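PDB 3G02: epoxide hydrolase from Aspergillus niger, which probably catalyses the hydrolysis of epoxides to diols with an alpha/beta hydrolase fold, here as an enantioselective variant generated by directed evolution. Local coordinates for residues 64-69 and 270-275; 96-101 and 147-152; 339-344 and 362-367. The protein carries 9 engineered substitutions. One frame throughout, in Å; residues are numbered along the deposited sequence.

Contact 1. Residues 64-69 and 270-275; sequences TMREKW and SPIALL
The apolar contacts centre on Trp69. Its six-membered ring reaches from helix 59-71 to the first turn of helix 271-284. Trp69 CH2 touches Pro271 CB at 3.6 Å, the two side chains crossing obliquely. Leu275 comes from the next turn and meets the indole tip to tip, with CD2 3.8 Å from Trp69 CE3. The Leu275 CG is anti to its backbone N (chi1 175°), which sends the branch toward the indole. Leu275 CD2 also lies 3.9 Å from Met65 CB, one turn before Trp69. Ile272 brings its CD1 to the indole edge, and the two side chains run past each other in opposite directions. The same methyl sits 3.9 Å from Arg66 CB, and Arg66 and Ile272 cross at about a right angle. Only the aliphatic base of Arg66 is used here. Its extended chain carries NE and NH2 to the carbonyl oxygens of Val36 and Arg37.

The polar contacts are local or lead elsewhere. Pro271 O lies in the indole plane at its edge, 3.4 Å from Trp69 CZ3, but it accepts the helical bond from Leu275 N. The indole NE1 bonds to Ser300 OG. Ser270 is the N-cap of helix 271-284: its OG accepts from Ile272 N at 3.1 Å, with a bent N-H...O angle of 137°, and also pairs with Ser39 OG.

The axes of 64-69 and 271-275 come within 11.4 Å, with 127° between their N-to-C directions. This helix-helix packing joins helix 59-71, in the epoxide hydrolase N-terminal region, to the N-capped start of helix 271-284, away from the predicted active-site residues.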
loop_
_atom_site.group_PDB
_atom_site.type_symbol
_atom_site.label_atom_id
_atom_site.label_comp_id
_atom_site.label_asym_id
_atom_site.label_seq_id
_atom_site.Cartn_x
_atom_site.Cartn_y
_atom_site.Cartn_z
ATOM N N THR A 64 20.277 -3.393 -8.404
ATOM C CA THR A 64 20.818 -3.102 -9.738
ATOM C C THR A 64 20.314 -1.759 -10.269
ATOM O O THR A 64 21.084 -0.975 -10.824
ATOM C CB THR A 64 20.487 -4.235 -10.736
ATOM O OG1 THR A 64 21.108 -5.449 -10.294
ATOM C CG2 THR A 64 20.990 -3.903 -12.145
ATOM N N MET A 65 19.026 -1.490 -10.081
ATOM C CA MET A 65 18.447 -0.225 -10.536
ATOM C C MET A 65 18.975 0.973 -9.759
ATOM O O MET A 65 19.187 2.040 -10.340
ATOM C CB MET A 65 16.919 -0.271 -10.469
ATOM C CG MET A 65 16.301 -1.209 -11.485
ATOM S SD MET A 65 16.474 -0.633 -13.186
ATOM C CE MET A 65 15.170 0.593 -13.281
ATOM N N ARG A 66 19.192 0.798 -8.452
ATOM C CA ARG A 66 19.783 1.850 -7.623
ATOM C C ARG A 66 21.188 2.192 -8.109
ATOM O O ARG A 66 21.539 3.366 -8.222
ATOM C CB ARG A 66 19.814 1.439 -6.146
ATOM C CG ARG A 66 20.417 2.503 -5.235
ATOM C CD ARG A 66 20.430 2.070 -3.779
ATOM N NE ARG A 66 21.250 2.966 -2.966
ATOM C CZ ARG A 66 22.568 2.851 -2.827
ATOM N NH1 ARG A 66 23.229 1.873 -3.437
ATOM N NH2 ARG A 66 23.232 3.715 -2.075
ATOM N N GLU A 67 21.973 1.161 -8.409
ATOM C CA GLU A 67 23.320 1.357 -8.941
ATOM C C GLU A 67 23.308 2.060 -10.296
ATOM O O GLU A 67 24.093 2.987 -10.527
ATOM C CB GLU A 67 24.075 0.028 -9.028
ATOM C CG GLU A 67 25.189 -0.095 -8.002
ATOM C CD GLU A 67 26.223 1.017 -8.126
ATOM O OE1 GLU A 67 26.313 1.845 -7.197
ATOM O OE2 GLU A 67 26.933 1.076 -9.157
ATOM N N LYS A 68 22.412 1.622 -11.178
ATOM C CA LYS A 68 22.220 2.255 -12.485
ATOM C C LYS A 68 21.829 3.726 -12.345
ATOM O O LYS A 68 22.357 4.590 -13.049
ATOM C CB LYS A 68 21.168 1.502 -13.306
ATOM C CG LYS A 68 21.662 0.191 -13.910
ATOM C CD LYS A 68 20.597 -0.473 -14.768
ATOM C CE LYS A 68 21.140 -1.723 -15.446
ATOM N NZ LYS A 68 20.071 -2.455 -16.183
ATOM N N TRP A 69 20.915 4.009 -11.422
ATOM C CA TRP A 69 20.447 5.369 -11.187
ATOM C C TRP A 69 21.591 6.280 -10.735
ATOM O O TRP A 69 21.645 7.456 -11.098
ATOM C CB TRP A 69 19.350 5.355 -10.124
ATOM C CG TRP A 69 18.289 6.386 -10.295
ATOM C CD1 TRP A 69 18.280 7.437 -11.172
ATOM C CD2 TRP A 69 17.077 6.479 -9.544
ATOM N NE1 TRP A 69 17.125 8.168 -11.020
ATOM C CE2 TRP A 69 16.371 7.603 -10.022
ATOM C CE3 TRP A 69 16.519 5.717 -8.510
ATOM C CZ2 TRP A 69 15.130 7.979 -9.504
ATOM C CZ3 TRP A 69 15.291 6.092 -7.993
ATOM C CH2 TRP A 69 14.607 7.208 -8.492
ATOM N N SER A 270 11.672 9.106 -0.145
ATOM C CA SER A 270 12.879 8.566 -0.760
ATOM C C SER A 270 12.604 8.202 -2.211
ATOM O O SER A 270 11.556 7.622 -2.519
ATOM C CB SER A 270 13.351 7.319 -0.008
ATOM O OG SER A 270 14.267 6.564 -0.787
ATOM N N PRO A 271 13.547 8.524 -3.114
ATOM C CA PRO A 271 13.367 8.155 -4.519
ATOM C C PRO A 271 13.348 6.641 -4.737
ATOM O O PRO A 271 12.766 6.167 -5.710
ATOM C CB PRO A 271 14.576 8.801 -5.212
ATOM C CG PRO A 271 15.596 8.954 -4.124
ATOM C CD PRO A 271 14.813 9.255 -2.889
ATOM N N ILE A 272 13.981 5.898 -3.832
ATOM C CA ILE A 272 13.980 4.437 -3.900
ATOM C C ILE A 272 12.608 3.857 -3.513
ATOM O O ILE A 272 12.166 2.866 -4.103
ATOM C CB ILE A 272 15.152 3.834 -3.081
ATOM C CG1 ILE A 272 16.476 4.061 -3.835
ATOM C CG2 ILE A 272 14.925 2.354 -2.749
ATOM C CD1 ILE A 272 16.607 3.351 -5.165
ATOM N N ALA A 273 11.933 4.489 -2.551
ATOM C CA ALA A 273 10.546 4.131 -2.242
ATOM C C ALA A 273 9.671 4.303 -3.479
ATOM O O ALA A 273 8.915 3.403 -3.844
ATOM C CB ALA A 273 10.003 4.967 -1.085
ATOM N N LEU A 274 9.797 5.455 -4.130
ATOM C CA LEU A 274 9.026 5.718 -5.332
ATOM C C LEU A 274 9.347 4.702 -6.440
ATOM O O LEU A 274 8.444 4.182 -7.104
ATOM C CB LEU A 274 9.268 7.152 -5.805
ATOM C CG LEU A 274 8.390 7.637 -6.957
ATOM C CD1 LEU A 274 6.951 7.844 -6.524
ATOM C CD2 LEU A 274 8.977 8.921 -7.513
ATOM N N LEU A 275 10.634 4.421 -6.634
ATOM C CA LEU A 275 11.062 3.469 -7.660
ATOM C C LEU A 275 10.486 2.071 -7.424
ATOM O O LEU A 275 10.052 1.411 -8.369
ATOM C CB LEU A 275 12.594 3.403 -7.742
ATOM C CG LEU A 275 13.230 2.372 -8.684
ATOM C CD1 LEU A 275 12.902 2.638 -10.146
ATOM C CD2 LEU A 275 14.740 2.352 -8.491
#

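Contact 2. Residues 96-101 and 147-152; sequences TIHFAA and VPSLPG
Phe99 and Pro148 form a non-hydrogen-bonded pair at the apolar centre of this antiparallel pairing in the alpha/beta hydrolase sheet, where strand 95-102 lies beside strand 143-148. Phe99 CB is 4.3 Å from Pro148 CB. Phe99 CG occupies the crowded position between backbone N and carbonyl carbon (chi1 59°). Its ring therefore leads away from Pro148 and meets Phe88, while Leu177 of helix 167-180 packs on both residues. On the other face of the sheet, Ala100 CB and Val147 CB lie 4.3 Å apart. Beyond the paired residues, Ile97 CD1 meets Pro151 CG at 4.2 Å, in the loop that follows strand 143-148, the side chains crossing obliquely.

Backbone bonds come next. Ala100 and Val147 are a hydrogen-bonded pair. Val147 N gives to Ala100 O at 2.8 Å, in the carbonyl plane, whereas Ala100 N approaches Val147 O from above its plane. Ser149 N continues the pairing past the end of the strand, giving a nearly straight bond to His98 O at 2.8 Å (N-H...O 171°).

The polar edge is made by His98 and Ser149. His98 CG is anti to the backbone N (chi1 164°), and the ring turns its ND1 edge to the serine. His98 NE2 bonds to Gln87 OE1 and Ser149 OG to Thr154 OG1, so the buried imidazole is held at both nitrogens. Ser149 OG and His98 ND1 share a 2.8 Å hydrogen bond, the oxygen lying at the ring edge near its plane.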
loop_
_atom_site.group_PDB
_atom_site.type_symbol
_atom_site.label_atom_id
_atom_site.label_comp_id
_atom_site.label_asym_id
_atom_site.label_seq_id
_atom_site.Cartn_x
_atom_site.Cartn_y
_atom_site.Cartn_z
ATOM N N THR A 96 -2.202 25.461 -13.218
ATOM C CA THR A 96 -1.308 25.463 -14.369
ATOM C C THR A 96 -1.465 24.122 -15.075
ATOM O O THR A 96 -1.157 23.077 -14.501
ATOM C CB THR A 96 0.154 25.679 -13.946
ATOM O OG1 THR A 96 0.281 26.958 -13.309
ATOM C CG2 THR A 96 1.088 25.628 -15.154
ATOM N N ILE A 97 -1.974 24.152 -16.302
ATOM C CA ILE A 97 -2.135 22.930 -17.082
ATOM C C ILE A 97 -1.091 22.879 -18.182
ATOM O O ILE A 97 -1.111 23.683 -19.115
ATOM C CB ILE A 97 -3.568 22.778 -17.658
ATOM C CG1 ILE A 97 -4.606 22.767 -16.522
ATOM C CG2 ILE A 97 -3.686 21.520 -18.531
ATOM C CD1 ILE A 97 -4.359 21.710 -15.429
ATOM N N HIS A 98 -0.169 21.934 -18.035
ATOM C CA HIS A 98 0.859 21.652 -19.019
ATOM C C HIS A 98 0.295 20.754 -20.123
ATOM O O HIS A 98 -0.564 19.901 -19.870
ATOM C CB HIS A 98 2.045 20.981 -18.314
ATOM C CG HIS A 98 3.001 20.300 -19.240
ATOM N ND1 HIS A 98 2.869 18.977 -19.603
ATOM C CD2 HIS A 98 4.106 20.759 -19.872
ATOM C CE1 HIS A 98 3.850 18.653 -20.428
ATOM N NE2 HIS A 98 4.614 19.715 -20.607
ATOM N N PHE A 99 0.764 20.957 -21.351
ATOM C CA PHE A 99 0.433 20.041 -22.439
ATOM C C PHE A 99 1.505 20.035 -23.508
ATOM O O PHE A 99 2.161 21.047 -23.746
ATOM C CB PHE A 99 -0.955 20.324 -23.051
ATOM C CG PHE A 99 -1.124 21.713 -23.620
ATOM C CD1 PHE A 99 -1.511 22.772 -22.803
ATOM C CD2 PHE A 99 -0.945 21.946 -24.982
ATOM C CE1 PHE A 99 -1.688 24.053 -23.329
ATOM C CE2 PHE A 99 -1.115 23.223 -25.515
ATOM C CZ PHE A 99 -1.492 24.274 -24.690
ATOM N N ALA A 100 1.700 18.868 -24.120
ATOM C CA ALA A 100 2.490 18.749 -25.334
ATOM C C ALA A 100 1.503 18.718 -26.492
ATOM O O ALA A 100 0.339 18.346 -26.322
ATOM C CB ALA A 100 3.322 17.478 -25.309
ATOM N N ALA A 101 1.955 19.118 -27.679
ATOM C CA ALA A 101 1.055 19.155 -28.824
ATOM C C ALA A 101 1.774 19.107 -30.155
ATOM O O ALA A 101 2.897 19.583 -30.280
ATOM C CB ALA A 101 0.175 20.403 -28.773
ATOM N N VAL A 147 -1.764 16.589 -25.950
ATOM C CA VAL A 147 -1.428 15.622 -24.905
ATOM C C VAL A 147 -1.278 16.369 -23.572
ATOM O O VAL A 147 -0.181 16.825 -23.225
ATOM C CB VAL A 147 -0.130 14.847 -25.234
ATOM C CG1 VAL A 147 0.090 13.737 -24.220
ATOM C CG2 VAL A 147 -0.188 14.258 -26.641
ATOM N N PRO A 148 -2.395 16.504 -22.831
ATOM C CA PRO A 148 -2.325 17.247 -21.584
ATOM C C PRO A 148 -1.730 16.448 -20.436
ATOM O O PRO A 148 -1.843 15.216 -20.392
ATOM C CB PRO A 148 -3.791 17.569 -21.288
ATOM C CG PRO A 148 -4.553 16.482 -21.906
ATOM C CD PRO A 148 -3.758 16.017 -23.108
ATOM N N SER A 149 -1.105 17.160 -19.509
ATOM C CA SER A 149 -0.791 16.585 -18.216
ATOM C C SER A 149 -2.013 16.821 -17.351
ATOM O O SER A 149 -2.413 17.968 -17.119
ATOM C CB SER A 149 0.437 17.248 -17.606
ATOM O OG SER A 149 1.612 16.890 -18.312
ATOM N N LEU A 150 -2.631 15.740 -16.896
ATOM C CA LEU A 150 -3.816 15.856 -16.060
ATOM C C LEU A 150 -3.452 16.571 -14.763
ATOM O O LEU A 150 -2.304 16.517 -14.322
ATOM C CB LEU A 150 -4.413 14.472 -15.765
ATOM C CG LEU A 150 -5.024 13.689 -16.933
ATOM C CD1 LEU A 150 -5.459 12.311 -16.476
ATOM C CD2 LEU A 150 -6.212 14.430 -17.557
ATOM N N PRO A 151 -4.425 17.278 -14.159
ATOM C CA PRO A 151 -4.194 17.887 -12.850
ATOM C C PRO A 151 -3.463 16.937 -11.897
ATOM O O PRO A 151 -3.844 15.763 -11.772
ATOM C CB PRO A 151 -5.609 18.170 -12.358
ATOM C CG PRO A 151 -6.358 18.501 -13.626
ATOM C CD PRO A 151 -5.779 17.565 -14.670
ATOM N N GLY A 152 -2.410 17.445 -11.264
ATOM C CA GLY A 152 -1.631 16.668 -10.305
ATOM C C GLY A 152 -0.453 15.888 -10.868
ATOM O O GLY A 152 0.304 15.291 -10.103
#

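Contact 3. Residues 339-344 and 362-367; sequences KPFGFS and GNLVFF
Phe341 and Leu364 cross obliquely on one face of a parallel strand pair, part of the beta-alpha-beta unit of strand 340-345, helix 355-358 and strand 362-369. Leu364 CD1 stands over a face of the Phe341 ring, 4.2 Å from its centroid and displaced toward the rim, a CH-pi contact. The same methyl touches Phe343 CB at 3.9 Å, so Leu364 spans both phenylalanines. Phe341 CG is anti to the backbone N (chi1 173°). Its ring also packs closely on the backbone of Gly362, which has no side chain, with Phe341 CD2 3.6 Å from Gly362 CA.

Phe343 and Phe367 lie side by side and point the same way. Phe343 CD2 is 3.8 Å from Phe367 CE1. Ile358 packs on Phe341 and Phe343, and Arg355 on Leu364 and Phe367. Phe366 points to the other face, where its side chain lies beside the backbone of Gly342. Its ring meets Phe392 edge-to-face.

Phe341 pairs with Leu364 and Gly342 with Phe366, so Val365 is the extra residue of a beta bulge in strand 362-369. An inverse gamma turn centred on Asn363 lies just before it. Phe341 N gives a bent bond to Asn363 O. Phe343 N approaches Phe366 O at 2.9 Å from above the carbonyl plane. Phe341 O takes Val365 N at 2.9 Å, nearly along the C=O axis, and also receives a CA-H...O contact from Leu364 CA.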
loop_
_atom_site.group_PDB
_atom_site.type_symbol
_atom_site.label_atom_id
_atom_site.label_comp_id
_atom_site.label_asym_id
_atom_site.label_seq_id
_atom_site.Cartn_x
_atom_site.Cartn_y
_atom_site.Cartn_z
ATOM N N LYS A 339 -22.268 8.620 -28.096
ATOM C CA LYS A 339 -21.476 9.071 -29.241
ATOM C C LYS A 339 -20.646 7.916 -29.813
ATOM O O LYS A 339 -20.479 6.896 -29.141
ATOM C CB LYS A 339 -20.577 10.234 -28.823
ATOM C CG LYS A 339 -21.359 11.491 -28.479
ATOM C CD LYS A 339 -20.572 12.386 -27.573
ATOM C CE LYS A 339 -21.452 13.477 -26.992
ATOM N NZ LYS A 339 -20.704 14.247 -25.968
ATOM N N PRO A 340 -20.145 8.060 -31.060
ATOM C CA PRO A 340 -19.287 7.022 -31.637
ATOM C C PRO A 340 -18.162 6.632 -30.679
ATOM O O PRO A 340 -17.421 7.496 -30.201
ATOM C CB PRO A 340 -18.730 7.687 -32.893
ATOM C CG PRO A 340 -19.797 8.642 -33.299
ATOM C CD PRO A 340 -20.356 9.175 -32.007
ATOM N N PHE A 341 -18.072 5.334 -30.407
ATOM C CA PHE A 341 -17.205 4.786 -29.370
ATOM C C PHE A 341 -16.347 3.699 -30.006
ATOM O O PHE A 341 -16.853 2.833 -30.719
ATOM C CB PHE A 341 -18.092 4.247 -28.235
ATOM C CG PHE A 341 -17.359 3.501 -27.148
ATOM C CD1 PHE A 341 -16.135 3.946 -26.654
ATOM C CD2 PHE A 341 -17.939 2.376 -26.575
ATOM C CE1 PHE A 341 -15.486 3.242 -25.638
ATOM C CE2 PHE A 341 -17.304 1.678 -25.556
ATOM C CZ PHE A 341 -16.072 2.113 -25.086
ATOM N N GLY A 342 -15.038 3.780 -29.770
ATOM C CA GLY A 342 -14.084 2.827 -30.323
ATOM C C GLY A 342 -13.205 2.241 -29.242
ATOM O O GLY A 342 -12.979 2.875 -28.207
ATOM N N PHE A 343 -12.723 1.023 -29.475
ATOM C CA PHE A 343 -11.885 0.340 -28.501
ATOM C C PHE A 343 -10.732 -0.419 -29.141
ATOM O O PHE A 343 -10.906 -1.093 -30.159
ATOM C CB PHE A 343 -12.721 -0.604 -27.637
ATOM C CG PHE A 343 -12.055 -0.974 -26.342
ATOM C CD1 PHE A 343 -12.210 -0.168 -25.213
ATOM C CD2 PHE A 343 -11.260 -2.113 -26.250
ATOM C CE1 PHE A 343 -11.588 -0.500 -24.016
ATOM C CE2 PHE A 343 -10.629 -2.445 -25.056
ATOM C CZ PHE A 343 -10.801 -1.636 -23.940
ATOM N N SER A 344 -9.554 -0.295 -28.528
ATOM C CA SER A 344 -8.387 -1.097 -28.889
ATOM C C SER A 344 -8.032 -2.026 -27.735
ATOM O O SER A 344 -7.716 -1.571 -26.630
ATOM C CB SER A 344 -7.193 -0.208 -29.237
ATOM O OG SER A 344 -7.413 0.498 -30.443
ATOM N N GLY A 362 -21.375 1.452 -24.431
ATOM C CA GLY A 362 -21.384 2.535 -25.401
ATOM C C GLY A 362 -21.772 2.114 -26.801
ATOM O O GLY A 362 -21.936 0.926 -27.084
ATOM N N ASN A 363 -21.919 3.111 -27.669
ATOM C CA ASN A 363 -22.183 2.910 -29.088
ATOM C C ASN A 363 -20.891 2.457 -29.774
ATOM O O ASN A 363 -20.248 3.221 -30.502
ATOM C CB ASN A 363 -22.738 4.212 -29.689
ATOM C CG ASN A 363 -22.991 4.124 -31.189
ATOM O OD1 ASN A 363 -23.286 3.055 -31.732
ATOM N ND2 ASN A 363 -22.870 5.261 -31.865
ATOM N N LEU A 364 -20.521 1.203 -29.519
ATOM C CA LEU A 364 -19.252 0.649 -29.981
ATOM C C LEU A 364 -19.299 0.337 -31.473
ATOM O O LEU A 364 -19.803 -0.711 -31.884
ATOM C CB LEU A 364 -18.873 -0.596 -29.166
ATOM C CG LEU A 364 -17.495 -1.218 -29.423
ATOM C CD1 LEU A 364 -16.378 -0.322 -28.895
ATOM C CD2 LEU A 364 -17.412 -2.601 -28.804
ATOM N N VAL A 365 -18.769 1.261 -32.267
ATOM C CA VAL A 365 -18.801 1.159 -33.729
ATOM C C VAL A 365 -17.451 0.721 -34.292
ATOM O O VAL A 365 -17.311 0.483 -35.494
ATOM C CB VAL A 365 -19.219 2.504 -34.382
ATOM C CG1 VAL A 365 -20.657 2.862 -34.009
ATOM C CG2 VAL A 365 -18.263 3.630 -33.991
ATOM N N PHE A 366 -16.460 0.612 -33.412
ATOM C CA PHE A 366 -15.086 0.339 -33.815
ATOM C C PHE A 366 -14.409 -0.494 -32.735
ATOM O O PHE A 366 -14.386 -0.107 -31.567
ATOM C CB PHE A 366 -14.353 1.667 -34.031
ATOM C CG PHE A 366 -12.909 1.528 -34.437
ATOM C CD1 PHE A 366 -11.908 1.383 -33.475
ATOM C CD2 PHE A 366 -12.543 1.593 -35.777
ATOM C CE1 PHE A 366 -10.575 1.276 -33.847
ATOM C CE2 PHE A 366 -11.209 1.486 -36.158
ATOM C CZ PHE A 366 -10.224 1.330 -35.192
ATOM N N PHE A 367 -13.879 -1.646 -33.132
ATOM C CA PHE A 367 -13.153 -2.520 -32.219
ATOM C C PHE A 367 -11.973 -3.146 -32.939
ATOM O O PHE A 367 -12.104 -3.624 -34.067
ATOM C CB PHE A 367 -14.073 -3.612 -31.661
ATOM C CG PHE A 367 -13.430 -4.470 -30.602
ATOM C CD1 PHE A 367 -13.503 -4.112 -29.259
ATOM C CD2 PHE A 367 -12.754 -5.638 -30.946
ATOM C CE1 PHE A 367 -12.908 -4.902 -28.275
ATOM C CE2 PHE A 367 -12.159 -6.433 -29.970
ATOM C CZ PHE A 367 -12.238 -6.065 -28.632
#

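How the contacts relate
Contacts 2 and 3 belong to the same central sheet. Contact 2 is wholly buried and joins antiparallel strands near one end of the sheet. Contact 3 joins parallel strands at the other end, including the outermost strand 362-369, and is partly exposed. Their centres are about 25 Å apart. Contact 1 is a buried helix pair away from the sheet and beside the second subunit; its centre is about 40 Å from that of contact 3, across the centre of the chain. The chemistry follows position. Contact 1 is held across by apolar contacts, contact 2 adds a buried His-Ser pair to its backbone bonds, and contact 3 combines aromatic packing with irregular strand pairing.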